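Local structure of putative uncharacterized protein (Wolbachia pipientis, 3F4S) at residues 116-121 with 127-132. The protein is a DsbA-type thiol-disulfide oxidoreductase of the thioredoxin fold that probably introduces disulfide bonds into other proteins. The protein carries 1 engineered substitution. Sequence-based numbering, arbitrary orientation.
Sequences DSWNYY and TLLQRI
Leu128 sets one methyl, CD2, squarely over a face of the Trp118 indole. Leu128 CD2 lies 3.7 Å from the centroid of the Trp118 five-membered ring and 15° off its normal, a CH-pi contact. The nearest ring atom is Trp118 CE2, 3.6 Å from Leu128 CD2. With chi1 at 173° the Leu128 branch point swings opposite the backbone N and carries both methyls to the loop; the side chain crosses that of Trp118 at about a right angle. The other methyl, CD1, lies over a face of the Arg131 guanidinium, so the two branches serve two flat groups. Leu129 meets the far end of the indole obliquely, with CD2 3.6 Å from Trp118 CH2. The Arg131 chain is bent at chi2 and chi3. Its NH2 lies 3.2 Å from Ser117 OG, which sits at the edge of the guanidinium, near its plane. Its NH1 hydrogen-bonds to Ser114 OG, at the start of the same loop. Asn119 OD1 accepts from Tyr121 N at 3.0 Å, forming an Asx turn. Trp118 also packs on Val111 and Thr50 and makes a cation-pi contact with Arg87. The contact thus ties the loop after helix 101-113 to the first turns of helix 127-135, in the helical domain inserted into the thioredoxin fold of DsbA proteins.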
ATOM      1  N   ASP A 116     -16.053  -8.401  -1.373  1.00 15.97           N
ATOM      2  CA  ASP A 116     -17.246  -9.252  -1.211  1.00 14.77           C
ATOM      3  C   ASP A 116     -17.313 -10.394  -2.231  1.00 15.08           C
ATOM      4  O   ASP A 116     -18.146 -11.301  -2.102  1.00 18.05           O
ATOM      5  CB  ASP A 116     -18.547  -8.447  -1.334  1.00 16.70           C
ATOM      6  CG  ASP A 116     -18.787  -7.497  -0.168  1.00 19.00           C
ATOM      7  OD1 ASP A 116     -17.936  -7.375   0.739  1.00 18.27           O
ATOM      8  OD2 ASP A 116     -19.852  -6.848  -0.183  1.00 24.52           O
ATOM      9  N   SER A 117     -16.463 -10.341  -3.254  1.00 15.17           N
ATOM     10  CA  SER A 117     -16.577 -11.276  -4.370  1.00 16.79           C
ATOM     11  C   SER A 117     -15.624 -12.472  -4.334  1.00 17.27           C
ATOM     12  O   SER A 117     -15.684 -13.329  -5.217  1.00 17.24           O
ATOM     13  CB  SER A 117     -16.433 -10.545  -5.705  1.00 16.99           C
ATOM     14  OG  SER A 117     -17.511  -9.662  -5.924  1.00 20.40           O
ATOM     15  N   TRP A 118     -14.735 -12.530  -3.342  1.00 16.62           N
ATOM     16  CA  TRP A 118     -13.931 -13.730  -3.155  1.00 14.86           C
ATOM     17  C   TRP A 118     -14.858 -14.913  -2.878  1.00 16.31           C
ATOM     18  O   TRP A 118     -16.030 -14.734  -2.518  1.00 17.16           O
ATOM     19  CB  TRP A 118     -12.979 -13.575  -1.964  1.00 14.34           C
ATOM     20  CG  TRP A 118     -11.859 -12.620  -2.161  1.00 13.78           C
ATOM     21  CD1 TRP A 118     -11.688 -11.412  -1.532  1.00 17.26           C
ATOM     22  CD2 TRP A 118     -10.719 -12.795  -3.009  1.00 14.22           C
ATOM     23  NE1 TRP A 118     -10.528 -10.821  -1.956  1.00 16.17           N
ATOM     24  CE2 TRP A 118      -9.906 -11.648  -2.856  1.00 14.82           C
ATOM     25  CE3 TRP A 118     -10.313 -13.800  -3.896  1.00 15.76           C
ATOM     26  CZ2 TRP A 118      -8.706 -11.481  -3.551  1.00 15.97           C
ATOM     27  CZ3 TRP A 118      -9.114 -13.630  -4.587  1.00 17.29           C
ATOM     28  CH2 TRP A 118      -8.323 -12.481  -4.405  1.00 16.44           C
ATOM     29  N   ASN A 119     -14.325 -16.119  -3.030  1.00 15.65           N
ATOM     30  CA  ASN A 119     -15.021 -17.333  -2.617  1.00 16.03           C
ATOM     31  C   ASN A 119     -14.623 -17.650  -1.182  1.00 18.07           C
ATOM     32  O   ASN A 119     -13.494 -18.075  -0.924  1.00 18.25           O
ATOM     33  CB  ASN A 119     -14.652 -18.495  -3.548  1.00 17.34           C
ATOM     34  CG  ASN A 119     -15.473 -19.750  -3.288  1.00 18.51           C
ATOM     35  OD1 ASN A 119     -16.006 -19.954  -2.196  1.00 19.06           O
ATOM     36  ND2 ASN A 119     -15.578 -20.598  -4.304  1.00 18.20           N
ATOM     37  N   TYR A 120     -15.536 -17.424  -0.241  1.00 16.53           N
ATOM     38  CA  TYR A 120     -15.210 -17.603   1.177  1.00 17.27           C
ATOM     39  C   TYR A 120     -15.287 -19.057   1.650  1.00 17.30           C
ATOM     40  O   TYR A 120     -14.966 -19.375   2.801  1.00 17.91           O
ATOM     41  CB  TYR A 120     -16.036 -16.637   2.048  1.00 17.34           C
ATOM     42  CG  TYR A 120     -15.514 -15.230   1.878  1.00 15.43           C
ATOM     43  CD1 TYR A 120     -14.461 -14.767   2.663  1.00 14.79           C
ATOM     44  CD2 TYR A 120     -16.020 -14.389   0.893  1.00 15.77           C
ATOM     45  CE1 TYR A 120     -13.942 -13.488   2.493  1.00 15.06           C
ATOM     46  CE2 TYR A 120     -15.501 -13.115   0.707  1.00 16.82           C
ATOM     47  CZ  TYR A 120     -14.469 -12.668   1.520  1.00 15.18           C
ATOM     48  OH  TYR A 120     -13.941 -11.406   1.356  1.00 15.87           O
ATOM     49  N   TYR A 121     -15.684 -19.947   0.748  1.00 17.29           N
ATOM     50  CA  TYR A 121     -15.699 -21.367   1.067  1.00 18.81           C
ATOM     51  C   TYR A 121     -14.459 -22.066   0.510  1.00 19.99           C
ATOM     52  O   TYR A 121     -13.749 -22.768   1.238  1.00 22.58           O
ATOM     53  CB  TYR A 121     -16.973 -22.008   0.539  1.00 19.19           C
ATOM     54  CG  TYR A 121     -17.052 -23.492   0.762  1.00 21.90           C
ATOM     55  CD1 TYR A 121     -17.197 -24.010   2.039  1.00 23.97           C
ATOM     56  CD2 TYR A 121     -16.991 -24.376  -0.305  1.00 26.36           C
ATOM     57  CE1 TYR A 121     -17.278 -25.376   2.249  1.00 29.03           C
ATOM     58  CE2 TYR A 121     -17.075 -25.742  -0.105  1.00 29.28           C
ATOM     59  CZ  TYR A 121     -17.213 -26.236   1.175  1.00 31.30           C
ATOM     60  OH  TYR A 121     -17.297 -27.593   1.388  1.00 37.32           O
ATOM     61  N   THR A 127     -11.042 -16.909  -8.987  1.00 15.46           N
ATOM     62  CA  THR A 127     -11.940 -16.351 -10.008  1.00 16.96           C
ATOM     63  C   THR A 127     -11.958 -14.816  -9.971  1.00 16.64           C
ATOM     64  O   THR A 127     -11.979 -14.155 -11.008  1.00 17.54           O
ATOM     65  CB  THR A 127     -13.375 -16.882  -9.832  1.00 18.91           C
ATOM     66  OG1 THR A 127     -13.386 -18.299 -10.021  1.00 21.32           O
ATOM     67  CG2 THR A 127     -14.323 -16.241 -10.846  1.00 21.00           C
ATOM     68  N   LEU A 128     -11.948 -14.241  -8.774  1.00 16.55           N
ATOM     69  CA  LEU A 128     -11.974 -12.783  -8.666  1.00 17.14           C
ATOM     70  C   LEU A 128     -10.786 -12.164  -9.400  1.00 17.46           C
ATOM     71  O   LEU A 128     -10.938 -11.167 -10.113  1.00 16.88           O
ATOM     72  CB  LEU A 128     -11.987 -12.322  -7.201  1.00 17.41           C
ATOM     73  CG  LEU A 128     -11.847 -10.804  -7.019  1.00 16.22           C
ATOM     74  CD1 LEU A 128     -12.891 -10.029  -7.845  1.00 17.92           C
ATOM     75  CD2 LEU A 128     -11.969 -10.421  -5.542  1.00 18.18           C
ATOM     76  N   LEU A 129      -9.602 -12.745  -9.223  1.00 15.97           N
ATOM     77  CA  LEU A 129      -8.421 -12.232  -9.917  1.00 14.32           C
ATOM     78  C   LEU A 129      -8.524 -12.431 -11.437  1.00 15.85           C
ATOM     79  O   LEU A 129      -8.054 -11.596 -12.197  1.00 17.52           O
ATOM     80  CB  LEU A 129      -7.126 -12.850  -9.362  1.00 14.80           C
ATOM     81  CG  LEU A 129      -6.839 -12.607  -7.872  1.00 16.03           C
ATOM     82  CD1 LEU A 129      -5.472 -13.161  -7.475  1.00 16.61           C
ATOM     83  CD2 LEU A 129      -6.948 -11.132  -7.505  1.00 17.64           C
ATOM     84  N   GLN A 130      -9.121 -13.536 -11.879  1.00 17.24           N
ATOM     85  CA  GLN A 130      -9.359 -13.739 -13.311  1.00 18.16           C
ATOM     86  C   GLN A 130     -10.253 -12.629 -13.853  1.00 17.78           C
ATOM     87  O   GLN A 130     -10.031 -12.127 -14.954  1.00 19.04           O
ATOM     88  CB  GLN A 130     -10.014 -15.095 -13.592  1.00 18.79           C
ATOM     89  CG  GLN A 130      -9.207 -16.305 -13.151  1.00 20.02           C
ATOM     90  CD  GLN A 130      -9.913 -17.622 -13.444  1.00 25.55           C
ATOM     91  OE1 GLN A 130     -10.967 -17.654 -14.087  1.00 29.68           O
ATOM     92  NE2 GLN A 130      -9.325 -18.718 -12.987  1.00 27.30           N
ATOM     93  N   ARG A 131     -11.260 -12.248 -13.073  1.00 16.98           N
ATOM     94  CA  ARG A 131     -12.179 -11.198 -13.489  1.00 18.25           C
ATOM     95  C   ARG A 131     -11.464  -9.853 -13.582  1.00 16.10           C
ATOM     96  O   ARG A 131     -11.598  -9.118 -14.567  1.00 17.54           O
ATOM     97  CB  ARG A 131     -13.376 -11.115 -12.538  1.00 17.81           C
ATOM     98  CG  ARG A 131     -14.361  -9.998 -12.888  1.00 17.94           C
ATOM     99  CD  ARG A 131     -14.323  -8.901 -11.846  1.00 20.30           C
ATOM    100  NE  ARG A 131     -15.116  -9.270 -10.674  1.00 21.29           N
ATOM    101  CZ  ARG A 131     -15.317  -8.488  -9.620  1.00 27.63           C
ATOM    102  NH1 ARG A 131     -14.763  -7.281  -9.551  1.00 30.01           N
ATOM    103  NH2 ARG A 131     -16.072  -8.922  -8.627  1.00 31.69           N
ATOM    104  N   ILE A 132     -10.688  -9.536 -12.560  1.00 15.24           N
ATOM    105  CA  ILE A 132      -9.958  -8.275 -12.552  1.00 16.80           C
ATOM    106  C   ILE A 132      -8.934  -8.223 -13.688  1.00 16.95           C
ATOM    107  O   ILE A 132      -8.767  -7.188 -14.343  1.00 18.16           O
ATOM    108  CB  ILE A 132      -9.302  -8.020 -11.187  1.00 16.37           C
ATOM    109  CG1 ILE A 132     -10.394  -7.764 -10.136  1.00 17.55           C
ATOM    110  CG2 ILE A 132      -8.315  -6.856 -11.282  1.00 17.11           C
ATOM    111  CD1 ILE A 132      -9.886  -7.624  -8.701  1.00 18.93           C
TER